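Local coordinates for protein nicotinate phosphoribosyltransferase (Vibrio cholerae, PDB 4HL7) that probably catalyses the ATP-driven joining of nicotinate to the ribose phosphate of phosphoribosyl diphosphate, giving nicotinate ribonucleotide for NAD biosynthesis, at residues A[17-22]-A[132-137]; A[180-185]-A[209-214]; A[194-199]-A[220-225]; A[319-324]-A[341-346]; A[327-332]-A[351-356]. One frame throughout, in Å; residues are numbered along the deposited sequence.

Contact 1: residues A[17-22]-A[132-137]; sequences LDLDAY and ETLVMA
The loop that leads into helix 21-33 runs past the start of helix 131-147, and L19 and D20 in it close around T133. The hydroxyl of T133 sits between the backbone N and the carbonyl carbon (chi1 74°), which brings OG1 to 3.2 Å from L19 CB. D20 N also donates to OG1, a weak bond of 3.4 Å at 150°. A water 2.6 Å from T133 OG1 donates in turn to D18 O, so the hydroxyl is tied to the loop both directly and through solvent. T133 CG2 turns to the carboxylate of D20, 3.5 Å from OD2. D18 is the centre of an inverse gamma turn, and its carbonyl O meets L134 CD2 at 3.3 Å; the same methyl reaches on to L19 CB. Both segments belong to the N-terminal domain of the NAPRTase family, and the contact is buried; strand 372-380 packs on E132. Farther along, Y22 and E132 approach at about a right angle, the phenol ring and carboxylate planes 76° apart. Y22 OH gives its proton to a second water, which lies in the ring plane and donates to E132 OE1, with 2.7 Å between that water and OE1. R187 makes salt bridges with both D20 OD2 and E132 OE2 and hydrogen-bonds Y22 OH, while K23 pairs with E132 OE1.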
# COMPACT_ATOMS: atom_id res chain seq x y z
N LEU A 17 1.21 0.00 15.72
CA LEU A 17 0.94 1.18 14.86
C LEU A 17 1.98 1.33 13.71
O LEU A 17 1.82 2.17 12.78
CB LEU A 17 0.96 2.49 15.72
CG LEU A 17 -0.20 2.61 16.74
CD1 LEU A 17 -0.09 3.97 17.42
CD2 LEU A 17 -1.54 2.47 16.01
N ASP A 18 3.03 0.49 13.77
CA ASP A 18 4.09 0.48 12.75
C ASP A 18 3.64 -0.25 11.50
O ASP A 18 4.14 -1.37 11.20
CB ASP A 18 5.33 -0.19 13.34
CG ASP A 18 6.56 -0.06 12.45
OD1 ASP A 18 6.55 0.71 11.47
OD2 ASP A 18 7.53 -0.79 12.70
N LEU A 19 2.69 0.36 10.79
CA LEU A 19 2.04 -0.21 9.64
C LEU A 19 1.33 0.90 8.89
O LEU A 19 1.24 2.04 9.44
CB LEU A 19 1.03 -1.34 10.04
CG LEU A 19 0.18 -1.19 11.32
CD1 LEU A 19 -0.84 -0.07 11.20
CD2 LEU A 19 -0.53 -2.54 11.56
N ASP A 20 0.82 0.60 7.68
CA ASP A 20 0.07 1.67 6.94
C ASP A 20 -1.25 1.93 7.63
O ASP A 20 -2.00 1.00 7.91
CB ASP A 20 -0.18 1.22 5.50
CG ASP A 20 1.11 1.28 4.62
OD1 ASP A 20 2.10 1.96 5.00
OD2 ASP A 20 1.07 0.65 3.54
N ALA A 21 -1.57 3.21 7.83
CA ALA A 21 -2.71 3.62 8.59
C ALA A 21 -3.97 3.08 7.99
O ALA A 21 -4.94 2.77 8.73
CB ALA A 21 -2.76 5.14 8.61
N TYR A 22 -4.01 2.97 6.65
CA TYR A 22 -5.27 2.52 6.01
C TYR A 22 -5.64 1.06 6.40
O TYR A 22 -6.75 0.66 6.19
CB TYR A 22 -5.19 2.62 4.47
CG TYR A 22 -4.49 1.39 3.80
CD1 TYR A 22 -3.15 1.45 3.43
CD2 TYR A 22 -5.18 0.18 3.58
CE1 TYR A 22 -2.51 0.36 2.83
CE2 TYR A 22 -4.54 -0.92 3.00
CZ TYR A 22 -3.20 -0.83 2.63
OH TYR A 22 -2.55 -1.92 2.06
N GLU A 132 -0.50 -7.69 6.52
CA GLU A 132 0.17 -7.38 5.25
C GLU A 132 1.46 -6.59 5.37
O GLU A 132 2.52 -7.07 4.89
CB GLU A 132 -0.82 -6.63 4.30
CG GLU A 132 -0.16 -6.12 3.02
CD GLU A 132 -1.17 -5.47 2.08
OE1 GLU A 132 -2.37 -5.67 2.28
OE2 GLU A 132 -0.71 -4.82 1.11
N THR A 133 1.41 -5.37 5.93
CA THR A 133 2.63 -4.53 5.92
C THR A 133 3.61 -5.00 6.96
O THR A 133 4.78 -4.68 6.85
CB THR A 133 2.41 -2.98 6.01
OG1 THR A 133 2.03 -2.57 7.31
CG2 THR A 133 1.40 -2.51 4.92
N LEU A 134 3.12 -5.64 8.04
CA LEU A 134 4.03 -6.15 9.07
C LEU A 134 4.86 -7.29 8.47
O LEU A 134 6.07 -7.37 8.69
CB LEU A 134 3.26 -6.68 10.30
CG LEU A 134 2.35 -5.65 10.96
CD1 LEU A 134 1.46 -6.31 12.04
CD2 LEU A 134 3.16 -4.48 11.49
N VAL A 135 4.18 -8.18 7.75
CA VAL A 135 4.88 -9.31 7.14
C VAL A 135 5.83 -8.78 6.06
O VAL A 135 6.96 -9.20 5.99
CB VAL A 135 3.90 -10.39 6.57
CG1 VAL A 135 4.68 -11.48 5.79
CG2 VAL A 135 3.08 -11.03 7.70
N MSE A 136 5.38 -7.82 5.24
CA MSE A 136 6.29 -7.30 4.15
C MSE A 136 7.49 -6.66 4.75
O MSE A 136 8.59 -6.92 4.30
CB MSE A 136 5.50 -6.37 3.22
CG MSE A 136 4.54 -7.23 2.47
SE MSE A 136 3.38 -6.01 1.40
CE MSE A 136 4.74 -5.46 0.07
N ALA A 137 7.32 -5.90 5.86
CA ALA A 137 8.44 -5.17 6.54
C ALA A 137 9.43 -6.11 7.17
O ALA A 137 10.66 -5.86 7.18
CB ALA A 137 7.92 -4.17 7.57
O HOH W 1 4.18 -2.55 8.70
O HOH W 2 -4.11 -3.94 1.18

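Contact 2: residues A[180-185]-A[209-214]; sequences SLTEMG and WVLGTS
E183 and T213 lie side by side on neighbouring parallel strands, pointing the same way, and T213 OG1 donates to E183 OE1 over 2.6 Å. Two torsions set this up: T213 carries its hydroxyl anti to the backbone N (chi1 171°), while the E183 chain bends at chi2 (-83°). The bond meets OE1 nearly along its C-O axis. A water also donates to OE1 and to S214 OG, and the other oxygen, OE2, takes G185 N at 2.8 Å from above the carboxylate plane, as well as Q195 NE2. Beyond E183, T182 and L211 run alongside each other, with T182 OG1 3.5 Å from L211 CD2; that hydroxyl has its polar partner in S346. S180 OG, also bonded to S346, touches L211 CB at 3.6 Å. The register slips by one residue between L181 and T182, a beta bulge. L211 N bonds to L181 O at 2.8 Å and E183 N to G212 O at 2.9 Å, while G212 N is buried with no partner. S214 turns its hydroxyl toward M184, a selenomethionine, and bonds D20. Strand 181-183 lies between 210-213 and 344-349 in the parallel sheet, and T213 also bonds the backbone of K225; L199 of helix 192-205 packs on E183 and T213, with helix 351-354 also against E183.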
# COMPACT_ATOMS: atom_id res chain seq x y z
N SER A 180 4.31 18.15 -3.24
CA SER A 180 3.78 17.66 -1.96
C SER A 180 4.12 16.15 -1.86
O SER A 180 3.92 15.42 -2.84
CB SER A 180 2.27 17.74 -2.00
OG SER A 180 1.77 17.22 -0.79
N LEU A 181 4.62 15.71 -0.71
CA LEU A 181 5.16 14.36 -0.57
C LEU A 181 4.38 13.63 0.54
O LEU A 181 4.19 14.19 1.64
CB LEU A 181 6.67 14.45 -0.20
CG LEU A 181 7.45 13.14 -0.07
CD1 LEU A 181 7.32 12.32 -1.35
CD2 LEU A 181 8.93 13.40 0.17
N THR A 182 3.88 12.44 0.24
CA THR A 182 3.29 11.61 1.28
C THR A 182 4.18 10.37 1.43
O THR A 182 4.38 9.61 0.46
CB THR A 182 1.89 11.16 0.92
OG1 THR A 182 1.04 12.32 0.75
CG2 THR A 182 1.30 10.33 2.08
N GLU A 183 4.77 10.19 2.59
CA GLU A 183 5.69 9.06 2.72
C GLU A 183 4.91 7.76 2.85
O GLU A 183 4.00 7.68 3.64
CB GLU A 183 6.60 9.31 3.92
CG GLU A 183 7.73 8.32 4.01
CD GLU A 183 7.34 6.98 4.71
OE1 GLU A 183 6.36 6.92 5.51
OE2 GLU A 183 8.01 5.97 4.42
N MSE A 184 5.27 6.72 2.09
CA MSE A 184 4.47 5.49 2.05
C MSE A 184 5.43 4.34 1.92
O MSE A 184 5.13 3.36 1.26
CB MSE A 184 3.45 5.44 0.88
CG MSE A 184 2.32 6.40 1.03
SE MSE A 184 1.12 6.03 -0.55
CE MSE A 184 -0.02 7.45 0.01
N GLY A 185 6.59 4.44 2.53
CA GLY A 185 7.57 3.38 2.36
C GLY A 185 7.71 2.38 3.49
O GLY A 185 8.77 1.80 3.67
N TRP A 209 6.92 20.72 2.48
CA TRP A 209 6.42 19.87 1.43
C TRP A 209 5.94 18.50 1.85
O TRP A 209 5.48 17.76 1.03
CB TRP A 209 7.42 19.70 0.33
CG TRP A 209 7.80 21.01 -0.29
CD1 TRP A 209 6.97 22.10 -0.56
CD2 TRP A 209 9.11 21.39 -0.79
NE1 TRP A 209 7.69 23.11 -1.14
CE2 TRP A 209 8.97 22.73 -1.33
CE3 TRP A 209 10.35 20.76 -0.86
CZ2 TRP A 209 10.06 23.42 -1.85
CZ3 TRP A 209 11.43 21.46 -1.42
CH2 TRP A 209 11.28 22.75 -1.91
N VAL A 210 6.00 18.18 3.13
CA VAL A 210 5.58 16.85 3.59
C VAL A 210 4.10 16.91 3.99
O VAL A 210 3.75 17.57 4.96
CB VAL A 210 6.50 16.38 4.76
CG1 VAL A 210 5.93 15.11 5.42
CG2 VAL A 210 7.94 16.17 4.27
N LEU A 211 3.21 16.27 3.22
CA LEU A 211 1.78 16.23 3.58
C LEU A 211 1.58 15.34 4.80
O LEU A 211 0.83 15.70 5.73
CB LEU A 211 0.94 15.77 2.38
CG LEU A 211 -0.55 15.56 2.65
CD1 LEU A 211 -1.13 16.96 2.98
CD2 LEU A 211 -1.18 14.88 1.42
N GLY A 212 2.34 14.25 4.85
CA GLY A 212 2.29 13.34 6.03
C GLY A 212 2.94 11.99 5.69
O GLY A 212 3.75 11.89 4.76
N THR A 213 2.56 10.97 6.44
CA THR A 213 3.12 9.61 6.25
C THR A 213 2.01 8.62 6.45
O THR A 213 1.06 8.89 7.19
CB THR A 213 4.25 9.34 7.29
OG1 THR A 213 4.62 7.97 7.21
CG2 THR A 213 3.79 9.62 8.72
N SER A 214 2.06 7.49 5.73
CA SER A 214 1.06 6.46 5.97
C SER A 214 1.31 5.67 7.27
O SER A 214 0.42 4.98 7.72
CB SER A 214 0.99 5.47 4.79
OG SER A 214 2.26 4.84 4.71
O HOH W 3 4.83 4.55 5.38

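Contact 3: residues A[194-199]-A[220-225]; sequences VQRDVL and REFDLK
F222, in the last turn of helix 216-222 and next to D223, whose positive phi belongs to a Schellman motif, presses the far end of its ring against R196 and L199 of helix 192-205. This is the close part of the contact. F222 CZ comes within 3.5 Å of R196 O, and CE2 lies 3.9 Å from L199 CB, both partners approaching the ring obliquely. L199 extends the apolar patch more thinly to L224, with 4.4 Å between L199 CD2 and L224 CD1. Strand 210-213 backs it, through T213 touching both leucines. Toward solvent the contact is looser and charged. The R196 chain bends at chi2 (-98°), which carries CD off the extended course; beyond it the guanidinium lies across the end of the phenylalanine. F222 CZ sits over one guanidinium face, 3.7 Å from NE, while R196 CZ lies in the plane of the ring at its edge. The two planes are 49° apart, so this is no stack. One face of the F222 ring is covered by its own neighbour, E221 CG standing over the centre. E221 OE2 then reaches the edge of the guanidinium, where R196 NE makes a straight but weak salt-bridge bond to it of 3.4 Å. The firmer partner is on R196's own helix: R196 NH2 donates to D197 OD1 at 3.0 Å, in the guanidinium plane and nearly along the carboxylate C-O axis.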
# COMPACT_ATOMS: atom_id res chain seq x y z
N VAL A 194 16.11 2.64 9.16
CA VAL A 194 16.29 3.47 7.99
C VAL A 194 15.06 4.30 7.69
O VAL A 194 15.19 5.50 7.39
CB VAL A 194 16.67 2.67 6.72
CG1 VAL A 194 16.52 3.56 5.48
CG2 VAL A 194 18.08 2.14 6.86
N GLN A 195 13.87 3.72 7.81
CA GLN A 195 12.65 4.53 7.60
C GLN A 195 12.59 5.64 8.64
O GLN A 195 12.16 6.76 8.33
CB GLN A 195 11.37 3.70 7.72
CG GLN A 195 10.08 4.51 7.39
CD GLN A 195 8.83 3.67 7.45
OE1 GLN A 195 8.82 2.60 8.05
NE2 GLN A 195 7.75 4.15 6.82
N ARG A 196 12.90 5.28 9.88
CA ARG A 196 12.86 6.26 10.98
C ARG A 196 13.75 7.49 10.63
O ARG A 196 13.28 8.63 10.68
CB ARG A 196 13.27 5.64 12.31
CG ARG A 196 13.12 6.59 13.51
CD ARG A 196 14.46 7.24 13.85
NE ARG A 196 14.26 8.47 14.61
CZ ARG A 196 15.08 9.53 14.56
NH1 ARG A 196 14.82 10.60 15.29
NH2 ARG A 196 16.14 9.52 13.76
N ASP A 197 14.98 7.23 10.22
CA ASP A 197 15.94 8.31 9.90
C ASP A 197 15.51 9.10 8.66
O ASP A 197 15.76 10.31 8.56
CB ASP A 197 17.30 7.72 9.61
CG ASP A 197 18.01 7.23 10.86
OD1 ASP A 197 17.58 7.58 11.97
OD2 ASP A 197 18.96 6.44 10.72
N VAL A 198 14.96 8.39 7.68
CA VAL A 198 14.46 9.01 6.47
C VAL A 198 13.35 10.00 6.78
O VAL A 198 13.38 11.15 6.30
CB VAL A 198 14.02 7.95 5.42
CG1 VAL A 198 13.11 8.59 4.36
CG2 VAL A 198 15.29 7.30 4.83
N LEU A 199 12.41 9.60 7.63
CA LEU A 199 11.34 10.50 7.99
C LEU A 199 11.89 11.71 8.81
O LEU A 199 11.49 12.85 8.58
CB LEU A 199 10.20 9.74 8.75
CG LEU A 199 9.27 8.93 7.82
CD1 LEU A 199 8.41 8.00 8.64
CD2 LEU A 199 8.37 9.93 7.12
N ARG A 220 2.95 9.47 14.81
CA ARG A 220 3.13 9.79 16.24
C ARG A 220 4.49 10.33 16.59
O ARG A 220 4.57 11.39 17.21
CB ARG A 220 2.77 8.62 17.15
CG ARG A 220 2.90 8.92 18.66
CD ARG A 220 2.40 7.75 19.53
NE ARG A 220 3.07 6.49 19.20
CZ ARG A 220 2.69 5.28 19.62
NH1 ARG A 220 1.64 5.16 20.44
NH2 ARG A 220 3.38 4.20 19.23
N GLU A 221 5.53 9.60 16.26
CA GLU A 221 6.87 9.93 16.71
C GLU A 221 7.26 11.32 16.26
O GLU A 221 7.95 12.09 16.99
CB GLU A 221 7.87 8.91 16.17
CG GLU A 221 9.30 9.36 16.39
CD GLU A 221 10.30 8.22 16.36
OE1 GLU A 221 9.90 7.06 16.14
OE2 GLU A 221 11.50 8.48 16.54
N PHE A 222 6.85 11.68 15.04
CA PHE A 222 7.32 12.94 14.44
C PHE A 222 6.24 14.02 14.35
O PHE A 222 6.46 15.05 13.72
CB PHE A 222 7.91 12.66 13.03
CG PHE A 222 9.13 11.82 13.06
CD1 PHE A 222 10.31 12.33 13.60
CD2 PHE A 222 9.10 10.52 12.59
CE1 PHE A 222 11.45 11.57 13.66
CE2 PHE A 222 10.25 9.74 12.63
CZ PHE A 222 11.43 10.26 13.15
N ASP A 223 5.05 13.75 14.90
CA ASP A 223 3.93 14.69 14.86
C ASP A 223 3.65 15.08 13.42
O ASP A 223 3.62 16.28 13.05
CB ASP A 223 4.21 15.93 15.73
CG ASP A 223 2.99 16.87 15.82
OD1 ASP A 223 1.81 16.40 15.83
OD2 ASP A 223 3.19 18.09 15.82
N LEU A 224 3.48 14.05 12.59
CA LEU A 224 3.13 14.24 11.20
C LEU A 224 1.73 13.73 11.05
O LEU A 224 1.29 12.87 11.83
CB LEU A 224 4.08 13.44 10.28
CG LEU A 224 5.50 13.96 10.33
CD1 LEU A 224 6.41 12.98 9.61
CD2 LEU A 224 5.57 15.34 9.68
N LYS A 225 1.05 14.22 10.03
CA LYS A 225 -0.31 13.83 9.74
C LYS A 225 -0.31 12.38 9.17
O LYS A 225 0.42 12.12 8.22
CB LYS A 225 -0.90 14.83 8.75
CG LYS A 225 -2.35 14.57 8.37

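Contact 4: residues A[319-324]-A[341-346]; sequences KLFIFS and GRVKIS
V343 places CG1 between its backbone N and carbonyl carbon (chi1 62°) and CG2 anti to the N, while F321 holds CG beside its own N; together these turn both valine methyls onto the phenylalanine ring. CG2 stands over the middle of the face, 3.6 Å from the F321 centroid and 3° off the normal, a nearly axial CH-pi contact. CG1 meets the ring margin, 3.6 Å from F321 CD2. On the same side of the sheet, I345 CG2 comes in at the edge of the other ring, 4.0 Å from F323 CE2. W301 of helix 298-311 meets both rings, and F339 of helix 329-339 lies on I345. The opposite side carries L320, whose CD1 rests on the neighbouring strand's backbone at 3.7 Å from I345 C, and K344, whose CE curls back to 3.4 Å from K319 O. Between the faces run four parallel-sheet bonds, such as F321 N to K344 O at 2.9 Å and S346 N to F321 O at 3.0 Å. The two strands are joined through helix 329-339 as a beta-alpha-beta crossover. No side-chain hydrogen bond or salt bridge spans the pair: S346 OG turns to S180 and T182, and K319 NZ to carbonyls of Y288 and N286. Backbone bonds therefore set the register, and apolar contact with the flanking helices closes the aromatic face.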
# COMPACT_ATOMS: atom_id res chain seq x y z
N LYS A 319 -10.27 18.91 -5.41
CA LYS A 319 -10.05 17.47 -5.19
C LYS A 319 -8.56 17.16 -5.22
O LYS A 319 -7.76 17.92 -5.74
CB LYS A 319 -10.78 16.66 -6.25
CG LYS A 319 -12.29 16.95 -6.23
CD LYS A 319 -12.89 16.54 -4.87
CE LYS A 319 -14.42 16.76 -4.84
NZ LYS A 319 -14.93 16.58 -3.43
N LEU A 320 -8.21 15.98 -4.72
CA LEU A 320 -6.81 15.65 -4.54
C LEU A 320 -6.46 14.40 -5.38
O LEU A 320 -7.16 13.40 -5.30
CB LEU A 320 -6.51 15.32 -3.06
CG LEU A 320 -5.09 14.79 -2.72
CD1 LEU A 320 -4.06 15.88 -3.05
CD2 LEU A 320 -5.02 14.46 -1.22
N PHE A 321 -5.38 14.46 -6.14
CA PHE A 321 -4.85 13.26 -6.81
C PHE A 321 -3.62 12.81 -6.05
O PHE A 321 -2.73 13.61 -5.84
CB PHE A 321 -4.30 13.63 -8.19
CG PHE A 321 -5.36 13.89 -9.23
CD1 PHE A 321 -6.70 13.53 -8.99
CD2 PHE A 321 -4.98 14.43 -10.49
CE1 PHE A 321 -7.66 13.72 -9.98
CE2 PHE A 321 -5.99 14.63 -11.47
CZ PHE A 321 -7.29 14.28 -11.20
N ILE A 322 -3.59 11.56 -5.61
CA ILE A 322 -2.33 10.99 -5.03
C ILE A 322 -1.77 10.10 -6.13
O ILE A 322 -2.44 9.15 -6.57
CB ILE A 322 -2.60 10.11 -3.79
CG1 ILE A 322 -3.34 10.96 -2.74
CG2 ILE A 322 -1.27 9.53 -3.26
CD1 ILE A 322 -3.06 10.60 -1.28
N PHE A 323 -0.57 10.43 -6.60
CA PHE A 323 0.17 9.59 -7.57
C PHE A 323 1.08 8.65 -6.75
O PHE A 323 1.77 9.11 -5.86
CB PHE A 323 1.03 10.51 -8.45
CG PHE A 323 0.22 11.37 -9.33
CD1 PHE A 323 -0.30 10.86 -10.52
CD2 PHE A 323 -0.07 12.69 -8.96
CE1 PHE A 323 -1.08 11.68 -11.37
CE2 PHE A 323 -0.86 13.51 -9.82
CZ PHE A 323 -1.36 12.98 -10.99
N SER A 324 1.04 7.36 -7.03
CA SER A 324 1.78 6.37 -6.22
C SER A 324 2.47 5.26 -7.03
O SER A 324 2.93 4.27 -6.44
CB SER A 324 0.84 5.72 -5.20
OG SER A 324 -0.16 4.90 -5.85
N GLY A 341 -2.19 24.28 -11.12
CA GLY A 341 -3.41 25.09 -11.33
C GLY A 341 -4.68 24.33 -11.66
O GLY A 341 -5.74 24.91 -11.74
N ARG A 342 -4.59 23.00 -11.84
CA ARG A 342 -5.71 22.27 -12.35
C ARG A 342 -6.36 21.34 -11.29
O ARG A 342 -7.50 20.96 -11.46
CB ARG A 342 -5.31 21.42 -13.57
CG ARG A 342 -4.65 22.24 -14.72
CD ARG A 342 -4.01 21.24 -15.68
NE ARG A 342 -5.06 20.53 -16.37
CZ ARG A 342 -4.88 19.37 -17.03
NH1 ARG A 342 -3.70 18.83 -17.12
NH2 ARG A 342 -5.90 18.77 -17.64
N VAL A 343 -5.62 20.96 -10.26
CA VAL A 343 -6.09 19.93 -9.33
C VAL A 343 -5.10 19.91 -8.20
O VAL A 343 -3.98 20.37 -8.39
CB VAL A 343 -6.19 18.54 -10.03
CG1 VAL A 343 -4.80 18.03 -10.54
CG2 VAL A 343 -6.87 17.51 -9.10
N LYS A 344 -5.51 19.48 -7.00
CA LYS A 344 -4.52 19.39 -5.92
C LYS A 344 -3.80 18.07 -6.08
O LYS A 344 -4.40 17.12 -6.53
CB LYS A 344 -5.21 19.41 -4.56
CG LYS A 344 -5.83 20.74 -4.17
CD LYS A 344 -6.50 20.68 -2.78
CE LYS A 344 -7.57 19.58 -2.74
NZ LYS A 344 -8.40 19.59 -1.46
N ILE A 345 -2.50 18.02 -5.72
CA ILE A 345 -1.77 16.80 -5.88
C ILE A 345 -0.84 16.50 -4.69
O ILE A 345 -0.39 17.39 -3.94
CB ILE A 345 -0.91 16.82 -7.17
CG1 ILE A 345 0.26 17.81 -7.02
CG2 ILE A 345 -1.78 17.10 -8.36
CD1 ILE A 345 1.10 17.97 -8.31
N SER A 346 -0.53 15.21 -4.56
CA SER A 346 0.53 14.80 -3.68
C SER A 346 1.13 13.50 -4.25
O SER A 346 0.45 12.76 -5.00
CB SER A 346 0.02 14.56 -2.25
OG SER A 346 1.15 14.45 -1.36

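Contact 5: residues A[327-332]-A[351-356]; sequences LDFDQA and TFLTND. With SO4 (sulfate ion), chain C.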
# COMPACT_ATOMS: atom_id res chain seq x y z
N LEU A 327 7.19 6.10 -8.06
CA LEU A 327 7.75 7.44 -8.36
C LEU A 327 9.16 7.65 -7.89
O LEU A 327 9.59 7.04 -6.93
CB LEU A 327 6.87 8.51 -7.69
CG LEU A 327 5.52 8.51 -8.42
CD1 LEU A 327 4.49 9.21 -7.55
CD2 LEU A 327 5.56 9.18 -9.81
N ASP A 328 9.82 8.61 -8.51
CA ASP A 328 11.02 9.24 -7.98
C ASP A 328 10.79 10.76 -8.12
O ASP A 328 9.72 11.19 -8.63
CB ASP A 328 12.27 8.82 -8.80
CG ASP A 328 12.07 8.97 -10.30
OD1 ASP A 328 12.34 7.95 -11.01
OD2 ASP A 328 11.67 10.11 -10.80
N PHE A 329 11.75 11.56 -7.68
CA PHE A 329 11.44 13.02 -7.57
C PHE A 329 11.35 13.66 -8.94
O PHE A 329 10.56 14.59 -9.15
CB PHE A 329 12.50 13.79 -6.74
CG PHE A 329 12.46 13.55 -5.25
CD1 PHE A 329 11.28 13.23 -4.57
CD2 PHE A 329 13.63 13.74 -4.49
CE1 PHE A 329 11.29 13.03 -3.18
CE2 PHE A 329 13.65 13.58 -3.09
CZ PHE A 329 12.48 13.22 -2.43
N ASP A 330 12.16 13.18 -9.91
CA ASP A 330 12.06 13.77 -11.23
C ASP A 330 10.74 13.48 -11.91
O ASP A 330 10.17 14.33 -12.61
CB ASP A 330 13.30 13.42 -12.10
CG ASP A 330 14.54 14.09 -11.56
OD1 ASP A 330 14.55 15.35 -11.51
OD2 ASP A 330 15.47 13.40 -11.12
N GLN A 331 10.22 12.29 -11.73
CA GLN A 331 8.84 12.01 -12.19
C GLN A 331 7.79 12.95 -11.49
O GLN A 331 6.84 13.47 -12.11
CB GLN A 331 8.50 10.57 -11.87
CG GLN A 331 9.13 9.49 -12.78
CD GLN A 331 8.61 8.07 -12.39
OE1 GLN A 331 7.43 7.79 -12.49
NE2 GLN A 331 9.50 7.21 -11.92
N ALA A 332 7.99 13.18 -10.21
CA ALA A 332 7.04 13.95 -9.42
C ALA A 332 7.04 15.40 -9.94
O ALA A 332 5.97 15.98 -10.20
CB ALA A 332 7.38 13.88 -7.96
N THR A 351 9.47 2.91 -1.97
CA THR A 351 10.79 2.39 -2.18
C THR A 351 11.85 3.47 -2.39
O THR A 351 12.92 3.40 -1.81
CB THR A 351 10.74 1.43 -3.42
OG1 THR A 351 9.72 0.42 -3.17
CG2 THR A 351 11.99 0.74 -3.60
N PHE A 352 11.54 4.46 -3.23
CA PHE A 352 12.52 5.50 -3.58
C PHE A 352 12.95 6.25 -2.34
O PHE A 352 14.08 6.73 -2.27
CB PHE A 352 11.90 6.45 -4.59
CG PHE A 352 12.72 7.67 -4.90
CD1 PHE A 352 12.47 8.86 -4.25
CD2 PHE A 352 13.72 7.64 -5.90
CE1 PHE A 352 13.19 10.01 -4.57
CE2 PHE A 352 14.43 8.79 -6.22
CZ PHE A 352 14.14 9.98 -5.55
N LEU A 353 12.07 6.31 -1.34
CA LEU A 353 12.43 6.96 -0.06
C LEU A 353 13.16 6.03 0.93
O LEU A 353 14.22 6.42 1.44
CB LEU A 353 11.21 7.62 0.66
CG LEU A 353 10.58 8.84 -0.05
CD1 LEU A 353 9.33 9.30 0.69
CD2 LEU A 353 11.62 9.97 -0.18
N THR A 354 12.55 4.86 1.23
CA THR A 354 12.98 4.01 2.37
C THR A 354 13.80 2.80 2.00
O THR A 354 14.21 2.01 2.90
CB THR A 354 11.75 3.54 3.19
OG1 THR A 354 10.91 2.72 2.37
CG2 THR A 354 10.97 4.73 3.75
N ASN A 355 14.10 2.63 0.72
CA ASN A 355 14.93 1.50 0.32
C ASN A 355 15.70 1.77 -0.96
O ASN A 355 15.56 1.06 -1.96
CB ASN A 355 14.03 0.27 0.13
CG ASN A 355 14.80 -1.04 0.32
OD1 ASN A 355 16.01 -1.07 0.27
ND2 ASN A 355 14.08 -2.11 0.53
N ASP A 356 16.55 2.78 -0.90
CA ASP A 356 17.31 3.20 -2.07
C ASP A 356 18.76 3.42 -1.62
O ASP A 356 19.03 4.29 -0.78
CB ASP A 356 16.71 4.49 -2.66
CG ASP A 356 17.50 4.96 -3.93
OD1 ASP A 356 17.15 6.01 -4.55
OD2 ASP A 356 18.46 4.24 -4.29
S SO4 C . 6.59 2.60 -4.41
O1 SO4 C . 6.94 4.07 -4.38
O2 SO4 C . 6.92 1.84 -3.14
O3 SO4 C . 5.19 2.48 -4.85
O4 SO4 C . 7.47 1.83 -5.34
O HOH W 4 9.38 4.62 -5.34
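The two rings F329 and F352 meet in a T: the edge of F352 points at the face of F329, with CE1 over its centre, centroids 4.9 Å apart and planes at 73°. In turn F329 CD2 lies in the plane of the F352 ring, at its edge. One face of F352 is taken by D328, whose CA stands 3.7 Å from the F352 centroid, close to the normal, while D328 CB is 3.4 Å from F352 CE2. K163 of helix 155-174 makes a cation-pi contact with the same ring. With CG anti to its backbone N (chi1 172°), F352 sends its ring across D328 to F329; its CB lies 3.3 Å from L327 O. L353 adds an apolar touch, its CD2 4.0 Å from F329 CZ. D328 is held by its own helix: it is the N-cap of helix 329-339, OD2 accepting from Q331 N at 2.8 Å, while Q331 NE2 binds OD1 from above the carboxylate plane. One water links the segments, donating to L327 O and accepting from F352 N, and it also donates to a sulfate. That ion, probably from the crystallisation liquor, takes T351 N at 3.0 Å from its O2, with T351 OG1 and G350 N as further donors. An anion held by backbone N-H groups at the start of a short helix, just after parallel strand 344-349, is consistent with a phosphate-binding site of the kind found in TIM-barrel enzymes.

In the fold
Contacts 2 and 4 are strand pairs of the same parallel sheet, joined where S346 OG meets the hydroxyls of S180 and T182; backbone bonds dominate both, but contact 2 adds a polar side-chain bond where contact 4 has aromatic packing. Contact 5 ties the helix of contact 4's crossover to the short helix after strand 344-349, by rings instead of backbone bonds, and T354 reaches G185 of contact 2. Contacts 4 and 5 are buried, 2 and 3 partly so. Contact 3, on the helix between contact 2's strands, has a salt-bridged rim that faces solvent. Contact 1, nearest the chain's centre and buried, is water-bridged and polar; D20 and A21 bond S214, linking the N-terminal domain to the sheet.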